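Local atomic coordinates of beta-N-acetylglucosaminidase-like protein Glycoside hydrolase family 20 (Flavobacterium johnsoniae, PDB entry 6YHH), a protein that probably hydrolyses chitobiose and related chitin fragments to N-acetylglucosamine, acting as a family 20 beta-N-acetylhexosaminidase in bacterial chitin breakdown. Residues E92-D97 and A172-V177; I78-N83 and L111-G116; I103-T108 and H115-L120. All coordinates share one frame; numbering follows the deposited sequence.

Contact 1: E92-D97 and A172-V177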
loop_
_atom_site.group_PDB
_atom_site.type_symbol
_atom_site.label_atom_id
_atom_site.label_comp_id
_atom_site.label_asym_id
_atom_site.label_seq_id
_atom_site.Cartn_x
_atom_site.Cartn_y
_atom_site.Cartn_z
ATOM N N GLU A 92 -14.251 -28.452 -4.849
ATOM C CA GLU A 92 -14.290 -27.064 -4.331
ATOM C C GLU A 92 -15.719 -26.607 -4.202
ATOM O O GLU A 92 -15.998 -25.408 -4.062
ATOM C CB GLU A 92 -13.541 -26.122 -5.338
ATOM C CG GLU A 92 -12.070 -26.375 -5.383
ATOM C CD GLU A 92 -11.440 -25.399 -6.357
ATOM O OE1 GLU A 92 -11.297 -24.217 -5.929
ATOM O OE2 GLU A 92 -11.193 -25.754 -7.529
ATOM N N SER A 93 -16.642 -27.558 -4.232
ATOM C CA SER A 93 -18.072 -27.215 -4.165
ATOM C C SER A 93 -18.519 -26.772 -2.773
ATOM O O SER A 93 -17.857 -27.061 -1.781
ATOM C CB SER A 93 -18.938 -28.438 -4.538
ATOM O OG SER A 93 -18.867 -29.548 -3.630
ATOM N N TYR A 94 -19.677 -26.111 -2.701
ATOM C CA TYR A 94 -20.259 -25.721 -1.425
ATOM C C TYR A 94 -21.701 -25.413 -1.671
ATOM O O TYR A 94 -22.104 -25.173 -2.841
ATOM C CB TYR A 94 -19.557 -24.485 -0.769
ATOM C CG TYR A 94 -19.756 -23.208 -1.581
ATOM C CD1 TYR A 94 -18.926 -22.916 -2.689
ATOM C CD2 TYR A 94 -20.819 -22.362 -1.338
ATOM C CE1 TYR A 94 -19.171 -21.810 -3.480
ATOM C CE2 TYR A 94 -21.067 -21.268 -2.124
ATOM C CZ TYR A 94 -20.288 -20.987 -3.206
ATOM O OH TYR A 94 -20.664 -19.912 -4.005
ATOM N N SER A 95 -22.474 -25.403 -0.561
ATOM C CA SER A 95 -23.813 -24.814 -0.560
ATOM C C SER A 95 -23.891 -23.768 0.545
ATOM O O SER A 95 -23.175 -23.843 1.550
ATOM C CB SER A 95 -24.937 -25.844 -0.348
ATOM O OG SER A 95 -24.743 -26.414 0.897
ATOM N N LEU A 96 -24.646 -22.756 0.253
ATOM C CA LEU A 96 -24.879 -21.630 1.120
ATOM C C LEU A 96 -26.372 -21.414 1.212
ATOM O O LEU A 96 -27.042 -21.186 0.239
ATOM C CB LEU A 96 -24.183 -20.338 0.526
ATOM C CG LEU A 96 -24.566 -19.004 1.159
ATOM C CD1 LEU A 96 -24.180 -19.062 2.646
ATOM C CD2 LEU A 96 -23.844 -17.837 0.468
ATOM N N ASP A 97 -26.870 -21.553 2.438
ATOM C CA ASP A 97 -28.284 -21.418 2.709
ATOM C C ASP A 97 -28.494 -20.318 3.750
ATOM O O ASP A 97 -27.968 -20.447 4.874
ATOM C CB ASP A 97 -28.752 -22.740 3.305
ATOM C CG ASP A 97 -30.211 -22.671 3.705
ATOM O OD1 ASP A 97 -31.007 -22.283 2.871
ATOM O OD2 ASP A 97 -30.535 -22.926 4.868
ATOM N N ALA A 172 -10.790 -13.878 -3.140
ATOM C CA ALA A 172 -12.042 -13.166 -3.188
ATOM C C ALA A 172 -12.829 -13.467 -4.430
ATOM O O ALA A 172 -14.104 -13.443 -4.426
ATOM C CB ALA A 172 -11.761 -11.672 -3.097
ATOM N N MET A 173 -12.108 -13.782 -5.503
ATOM C CA MET A 173 -12.723 -14.104 -6.824
ATOM C C MET A 173 -12.764 -15.613 -7.071
ATOM O O MET A 173 -12.998 -16.041 -8.207
ATOM C CB MET A 173 -11.953 -13.424 -7.917
ATOM C CG MET A 173 -11.952 -11.888 -7.824
ATOM S SD MET A 173 -13.566 -11.127 -7.468
ATOM C CE MET A 173 -14.470 -11.931 -8.824
ATOM N N LYS A 174 -12.476 -16.424 -6.061
ATOM C CA LYS A 174 -12.446 -17.895 -6.178
ATOM C C LYS A 174 -11.420 -18.431 -7.144
ATOM O O LYS A 174 -11.593 -19.499 -7.750
ATOM C CB LYS A 174 -13.826 -18.448 -6.474
ATOM C CG LYS A 174 -14.838 -18.072 -5.454
ATOM C CD LYS A 174 -16.175 -18.795 -5.684
ATOM C CE LYS A 174 -17.250 -18.364 -4.701
ATOM N NZ LYS A 174 -17.885 -17.094 -5.137
ATOM N N MET A 175 -10.332 -17.657 -7.354
ATOM C CA MET A 175 -9.221 -18.127 -8.155
ATOM C C MET A 175 -8.235 -18.923 -7.301
ATOM O O MET A 175 -8.048 -18.583 -6.141
ATOM C CB MET A 175 -8.540 -16.938 -8.847
ATOM C CG MET A 175 -9.482 -16.281 -9.783
ATOM S SD MET A 175 -8.742 -14.752 -10.510
ATOM C CE MET A 175 -7.433 -15.421 -11.562
ATOM N N ASN A 176 -7.665 -19.985 -7.859
ATOM C CA ASN A 176 -6.893 -20.946 -7.043
ATOM C C ASN A 176 -5.532 -21.259 -7.484
ATOM O O ASN A 176 -4.897 -22.160 -6.877
ATOM C CB ASN A 176 -7.664 -22.267 -6.887
ATOM C CG ASN A 176 -7.890 -22.968 -8.205
ATOM O OD1 ASN A 176 -7.622 -22.438 -9.296
ATOM N ND2 ASN A 176 -8.327 -24.196 -8.114
ATOM N N VAL A 177 -4.990 -20.541 -8.473
ATOM C CA VAL A 177 -3.616 -20.743 -8.935
ATOM C C VAL A 177 -2.920 -19.387 -9.052
ATOM O O VAL A 177 -3.440 -18.423 -9.665
ATOM C CB VAL A 177 -3.534 -21.469 -10.255
ATOM C CG1 VAL A 177 -2.128 -21.544 -10.737
ATOM C CG2 VAL A 177 -4.195 -22.868 -10.215
#
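Glu92 and Asn176 lie with their carboxylate and amide planes nearly parallel, 16° apart, and Glu92 OE2 comes within 3.3 Å of Asn176 ND2, yet the angle is too poor for a hydrogen bond. Each group is committed to other partners. Asn176 ND2 donates to Thr145 O while its OD1 accepts from Arg147 N, which fixes the flip of the amide; Glu92 OE1 takes a salt bridge from Arg147 and a hydrogen bond from His115. The pair thus illustrates how buried polar neighbours can be matched through third parties.

The second touch is looser. Lys174 crosses Tyr94 at about a right angle, and its CE reaches the phenol end of the ring, 3.8 Å from Tyr94 OH and 4.1 Å from Tyr94 CE1. Lys174 runs extended as far as CE and then bends (chi4 82°), which carries NZ to Thr119 OG1, the same oxygen that hydrogen-bonds Tyr94 OH. Lys174 itself has positive phi (62°) as the C-prime residue of the Schellman motif that ends helix 160-172, so its side chain leaves from the turn that releases the chain into strand 177-184.

The contact therefore joins Glu92 and the start of strand 94-99, which lies between strands 102-107 and 131-140 in the N-terminal sheet, to a helix-to-strand loop of the catalytic barrel, with helices 110-123 and 467-476 packed alongside.

Contact 2: I78-N83 and L111-G116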
loop_
_atom_site.group_PDB
_atom_site.type_symbol
_atom_site.label_atom_id
_atom_site.label_comp_id
_atom_site.label_asym_id
_atom_site.label_seq_id
_atom_site.Cartn_x
_atom_site.Cartn_y
_atom_site.Cartn_z
ATOM N N ILE A 78 -20.701 -23.270 9.673
ATOM C CA ILE A 78 -19.874 -23.695 8.614
ATOM C C ILE A 78 -19.460 -25.143 8.909
ATOM O O ILE A 78 -18.731 -25.398 9.850
ATOM C CB ILE A 78 -18.620 -22.817 8.505
ATOM C CG1 ILE A 78 -18.981 -21.322 8.384
ATOM C CG2 ILE A 78 -17.766 -23.292 7.371
ATOM C CD1 ILE A 78 -17.757 -20.478 8.509
ATOM N N ASN A 79 -19.908 -26.053 8.033
ATOM C CA ASN A 79 -19.653 -27.500 8.194
ATOM C C ASN A 79 -18.794 -27.959 7.007
ATOM O O ASN A 79 -19.178 -27.733 5.843
ATOM C CB ASN A 79 -20.926 -28.303 8.146
ATOM C CG ASN A 79 -21.991 -27.833 9.117
ATOM O OD1 ASN A 79 -23.141 -27.495 8.727
ATOM N ND2 ASN A 79 -21.641 -27.817 10.393
ATOM N N CYS A 80 -17.651 -28.548 7.293
ATOM C CA CYS A 80 -16.763 -29.111 6.325
ATOM C C CYS A 80 -16.568 -30.613 6.536
ATOM O O CYS A 80 -16.162 -31.003 7.648
ATOM C CB CYS A 80 -15.376 -28.514 6.360
ATOM S SG CYS A 80 -15.408 -26.698 6.114
ATOM N N THR A 81 -16.701 -31.420 5.489
ATOM C CA THR A 81 -16.675 -32.885 5.689
ATOM C C THR A 81 -15.278 -33.378 5.923
ATOM O O THR A 81 -15.055 -34.193 6.846
ATOM C CB THR A 81 -17.387 -33.617 4.524
ATOM O OG1 THR A 81 -18.725 -33.111 4.409
ATOM C CG2 THR A 81 -17.400 -35.144 4.776
ATOM N N LYS A 82 -14.291 -32.871 5.171
ATOM C CA LYS A 82 -12.917 -33.369 5.192
ATOM C C LYS A 82 -11.916 -32.223 4.950
ATOM O O LYS A 82 -12.323 -31.077 4.739
ATOM C CB LYS A 82 -12.683 -34.477 4.090
ATOM C CG LYS A 82 -12.799 -33.950 2.652
ATOM C CD LYS A 82 -12.356 -34.956 1.570
ATOM N N ASN A 83 -10.646 -32.565 5.056
ATOM C CA ASN A 83 -9.539 -31.612 4.864
ATOM C C ASN A 83 -9.313 -31.401 3.375
ATOM O O ASN A 83 -9.194 -32.362 2.577
ATOM C CB ASN A 83 -8.216 -32.153 5.404
ATOM C CG ASN A 83 -8.123 -32.218 6.926
ATOM O OD1 ASN A 83 -9.098 -32.141 7.713
ATOM N ND2 ASN A 83 -6.904 -32.351 7.354
ATOM N N LEU A 111 -11.957 -25.942 1.369
ATOM C CA LEU A 111 -11.744 -25.171 0.133
ATOM C C LEU A 111 -13.081 -24.612 -0.359
ATOM O O LEU A 111 -13.207 -23.414 -0.669
ATOM C CB LEU A 111 -11.084 -25.998 -0.935
ATOM C CG LEU A 111 -9.717 -26.544 -0.626
ATOM C CD1 LEU A 111 -9.266 -27.393 -1.759
ATOM C CD2 LEU A 111 -8.676 -25.484 -0.337
ATOM N N GLY A 112 -14.116 -25.444 -0.409
ATOM C CA GLY A 112 -15.440 -24.956 -0.723
ATOM C C GLY A 112 -15.998 -23.981 0.289
ATOM O O GLY A 112 -16.647 -22.999 -0.062
ATOM N N ALA A 113 -15.751 -24.214 1.569
ATOM C CA ALA A 113 -16.233 -23.261 2.581
ATOM C C ALA A 113 -15.587 -21.878 2.456
ATOM O O ALA A 113 -16.255 -20.887 2.622
ATOM C CB ALA A 113 -16.053 -23.782 3.965
ATOM N N LEU A 114 -14.279 -21.853 2.176
ATOM C CA LEU A 114 -13.598 -20.572 1.932
ATOM C C LEU A 114 -14.259 -19.824 0.778
ATOM O O LEU A 114 -14.472 -18.636 0.827
ATOM C CB LEU A 114 -12.123 -20.759 1.668
ATOM C CG LEU A 114 -11.320 -21.197 2.871
ATOM C CD1 LEU A 114 -9.903 -21.452 2.472
ATOM C CD2 LEU A 114 -11.388 -20.204 4.014
ATOM N N HIS A 115 -14.604 -20.536 -0.281
ATOM C CA HIS A 115 -15.293 -19.930 -1.387
ATOM C C HIS A 115 -16.650 -19.399 -0.950
ATOM O O HIS A 115 -17.123 -18.299 -1.342
ATOM C CB HIS A 115 -15.495 -20.936 -2.565
ATOM C CG HIS A 115 -14.235 -21.428 -3.215
ATOM N ND1 HIS A 115 -13.094 -20.640 -3.404
ATOM C CD2 HIS A 115 -13.948 -22.630 -3.757
ATOM C CE1 HIS A 115 -12.169 -21.353 -4.028
ATOM N NE2 HIS A 115 -12.681 -22.563 -4.277
ATOM N N GLY A 116 -17.363 -20.206 -0.167
ATOM C CA GLY A 116 -18.693 -19.775 0.247
ATOM C C GLY A 116 -18.701 -18.545 1.078
ATOM O O GLY A 116 -19.665 -17.766 1.032
#
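Ala113 sets its methyl between two side chains of strand 76-80: CB lies 3.7 Å from Cys80 SG and 3.8 Å from Ile78 CG2. The methyl of Ala113 aims into the gap between them, and the directions from CB to the two partners open at about 70°. Cys80 SG and Ile78 CG2 are themselves 4.3 Å apart, so the three apolar tips form a compact triangle. Two residues apart on an extended strand, Ile78 and Cys80 point to the same side, while Asn79 between them turns away from the helix. The isoleucine uses its short branch. With CG1 beside the backbone N (chi1 -55°), CG2 is left anti to that nitrogen and faces the helix, and the side chain also touches Val45 of helix 40-56.

This is helix-on-sheet packing in the N-terminal alpha/beta domain of family 20 enzymes. Strand 31-35, helix 40-56 and strand 76-80 make a beta-alpha-beta crossover, and helix 110-123 lies beside helix 40-56 on the same face of the sheet. Ala113 also touches Ile41 of that neighbouring helix and Ile105 of strand 102-107, the neighbour of 76-80 in the sheet, which places its small methyl where two helices and two strands converge. The short side chain matches a close backbone approach, 7.0 Å from Ala113 CA to Cys80 CA. Near the end of the strand, Cys80 also packs on Pro37, in the loop that leads from strand 31-35 into helix 40-56.

Contact 3: I103-T108 and H115-L120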
loop_
_atom_site.group_PDB
_atom_site.type_symbol
_atom_site.label_atom_id
_atom_site.label_comp_id
_atom_site.label_asym_id
_atom_site.label_seq_id
_atom_site.Cartn_x
_atom_site.Cartn_y
_atom_site.Cartn_z
ATOM N N ILE A 103 -27.743 -19.058 9.042
ATOM C CA ILE A 103 -27.024 -19.219 7.749
ATOM C C ILE A 103 -26.108 -20.429 7.860
ATOM O O ILE A 103 -25.420 -20.595 8.850
ATOM C CB ILE A 103 -26.162 -17.974 7.396
ATOM C CG1 ILE A 103 -26.983 -16.697 7.408
ATOM C CG2 ILE A 103 -25.407 -18.152 6.060
ATOM C CD1 ILE A 103 -26.195 -15.418 7.281
ATOM N N THR A 104 -26.109 -21.316 6.826
ATOM C CA THR A 104 -25.281 -22.473 6.855
ATOM C C THR A 104 -24.473 -22.609 5.564
ATOM O O THR A 104 -25.014 -22.478 4.471
ATOM C CB THR A 104 -26.174 -23.756 7.017
ATOM O OG1 THR A 104 -26.989 -23.583 8.169
ATOM C CG2 THR A 104 -25.282 -24.971 7.334
ATOM N N ILE A 105 -23.195 -22.829 5.714
ATOM C CA ILE A 105 -22.328 -23.221 4.649
ATOM C C ILE A 105 -21.954 -24.637 4.847
ATOM O O ILE A 105 -21.386 -25.002 5.869
ATOM C CB ILE A 105 -21.029 -22.309 4.604
ATOM C CG1 ILE A 105 -21.427 -20.899 4.211
ATOM C CG2 ILE A 105 -20.002 -22.845 3.618
ATOM C CD1 ILE A 105 -20.276 -19.895 4.309
ATOM N N ASN A 106 -22.252 -25.455 3.864
ATOM C CA ASN A 106 -21.884 -26.863 3.879
ATOM C C ASN A 106 -20.939 -27.093 2.732
ATOM O O ASN A 106 -21.257 -26.714 1.625
ATOM C CB ASN A 106 -23.145 -27.702 3.645
ATOM C CG ASN A 106 -24.038 -27.803 4.877
ATOM O OD1 ASN A 106 -25.236 -27.619 4.813
ATOM N ND2 ASN A 106 -23.459 -28.091 5.952
ATOM N N ALA A 107 -19.818 -27.738 2.975
ATOM C CA ALA A 107 -18.883 -28.028 1.929
ATOM C C ALA A 107 -18.161 -29.293 2.134
ATOM O O ALA A 107 -17.886 -29.695 3.233
ATOM C CB ALA A 107 -17.871 -26.895 1.746
ATOM N N THR A 108 -17.818 -29.943 1.037
ATOM C CA THR A 108 -16.983 -31.124 1.142
ATOM C C THR A 108 -15.726 -30.891 1.962
ATOM O O THR A 108 -15.317 -31.716 2.785
ATOM C CB THR A 108 -16.592 -31.642 -0.233
ATOM O OG1 THR A 108 -17.762 -31.950 -0.963
ATOM C CG2 THR A 108 -15.713 -32.820 -0.135
ATOM N N HIS A 115 -14.604 -20.536 -0.281
ATOM C CA HIS A 115 -15.293 -19.930 -1.387
ATOM C C HIS A 115 -16.650 -19.399 -0.950
ATOM O O HIS A 115 -17.123 -18.299 -1.342
ATOM C CB HIS A 115 -15.495 -20.936 -2.565
ATOM C CG HIS A 115 -14.235 -21.428 -3.215
ATOM N ND1 HIS A 115 -13.094 -20.640 -3.404
ATOM C CD2 HIS A 115 -13.948 -22.630 -3.757
ATOM C CE1 HIS A 115 -12.169 -21.353 -4.028
ATOM N NE2 HIS A 115 -12.681 -22.563 -4.277
ATOM N N GLY A 116 -17.363 -20.206 -0.167
ATOM C CA GLY A 116 -18.693 -19.775 0.247
ATOM C C GLY A 116 -18.701 -18.545 1.078
ATOM O O GLY A 116 -19.665 -17.766 1.032
ATOM N N LEU A 117 -17.632 -18.343 1.876
ATOM C CA LEU A 117 -17.548 -17.113 2.622
ATOM C C LEU A 117 -17.470 -15.874 1.699
ATOM O O LEU A 117 -18.032 -14.820 1.988
ATOM C CB LEU A 117 -16.329 -17.142 3.532
ATOM C CG LEU A 117 -16.346 -18.151 4.701
ATOM C CD1 LEU A 117 -14.944 -18.146 5.317
ATOM C CD2 LEU A 117 -17.481 -17.818 5.621
ATOM N N GLU A 118 -16.816 -16.035 0.544
ATOM C CA GLU A 118 -16.740 -14.940 -0.440
ATOM C C GLU A 118 -18.080 -14.658 -1.054
ATOM O O GLU A 118 -18.460 -13.525 -1.232
ATOM C CB GLU A 118 -15.731 -15.226 -1.528
ATOM C CG GLU A 118 -14.313 -15.405 -0.973
ATOM C CD GLU A 118 -13.723 -14.149 -0.328
ATOM O OE1 GLU A 118 -14.246 -13.017 -0.535
ATOM O OE2 GLU A 118 -12.649 -14.340 0.332
ATOM N N THR A 119 -18.838 -15.703 -1.354
ATOM C CA THR A 119 -20.183 -15.507 -1.869
ATOM C C THR A 119 -21.045 -14.800 -0.852
ATOM O O THR A 119 -21.866 -13.913 -1.216
ATOM C CB THR A 119 -20.817 -16.854 -2.285
ATOM O OG1 THR A 119 -19.933 -17.511 -3.155
ATOM C CG2 THR A 119 -22.139 -16.650 -2.958
ATOM N N LEU A 120 -20.987 -15.266 0.402
ATOM C CA LEU A 120 -21.729 -14.620 1.507
ATOM C C LEU A 120 -21.444 -13.115 1.606
ATOM O O LEU A 120 -22.366 -12.301 1.731
ATOM C CB LEU A 120 -21.524 -15.376 2.844
ATOM C CG LEU A 120 -22.403 -14.884 3.977
ATOM C CD1 LEU A 120 -23.869 -14.745 3.688
ATOM C CD2 LEU A 120 -22.115 -15.724 5.192
#
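Ile105 meets the helix with the end of its long branch: CD1 lies 3.7 Å from Leu117 CD2 and 3.8 Å from the carbonyl carbon of Gly116, the Ile105 and Leu117 side chains crossing at about a right angle. One turn farther along the helix, Leu120 CD2 approaches Ile103 CG2 at 4.2 Å, a looser touch between branch methyls.

Leu120 holds CG anti to its backbone nitrogen (chi1 -172°), which carries its methyls toward the strand; Leu117 leaves the helix to the flank, and its CD2 branch is the part that reaches Ile105. Gly116 has no side chain where one would face the strand, and here the backbones draw closest, with Gly116 CA 6.7 Å from Ile105 CA. The axes of strand 103-107 and helix 115-120 come within 9.4 Å and run roughly antiparallel, at 148°, consistent with a chain that folds back over the strand it has just left.

Farther out, Leu96 of strand 94-99 packs against both isoleucines, Phe133 of strand 131-140 touches Ile103 and Leu120, and Phe48 of helix 40-56 touches Leu117 and Leu120.

All the touching residues are buried, their side chains are apolar, and the helix backbone satisfies itself through bonds such as Leu120 N to Gly116 O. Cohesion between strand and helix here probably comes from close fit and the exclusion of water, without directional bonds.

How the contacts relate
All three contacts are buried, and their centres lie 7 to 9 Å apart. Contacts 2 and 3 bring helix 110-123 against neighbouring parallel strands, 76-80 and 102-107, share Gly116 and His115 within their ranges, and are wholly apolar. Contact 1 works at the junction with the catalytic barrel, where polar side chains predominate. The same helix links the two chemistries: its sheet-facing side offers Ala113, Gly116 and Leu120, while His115 and Thr119, on another side, face contact 1. Apolar packing holds helix to sheet within the N-terminal domain here, and polar side chains gather where it meets the barrel.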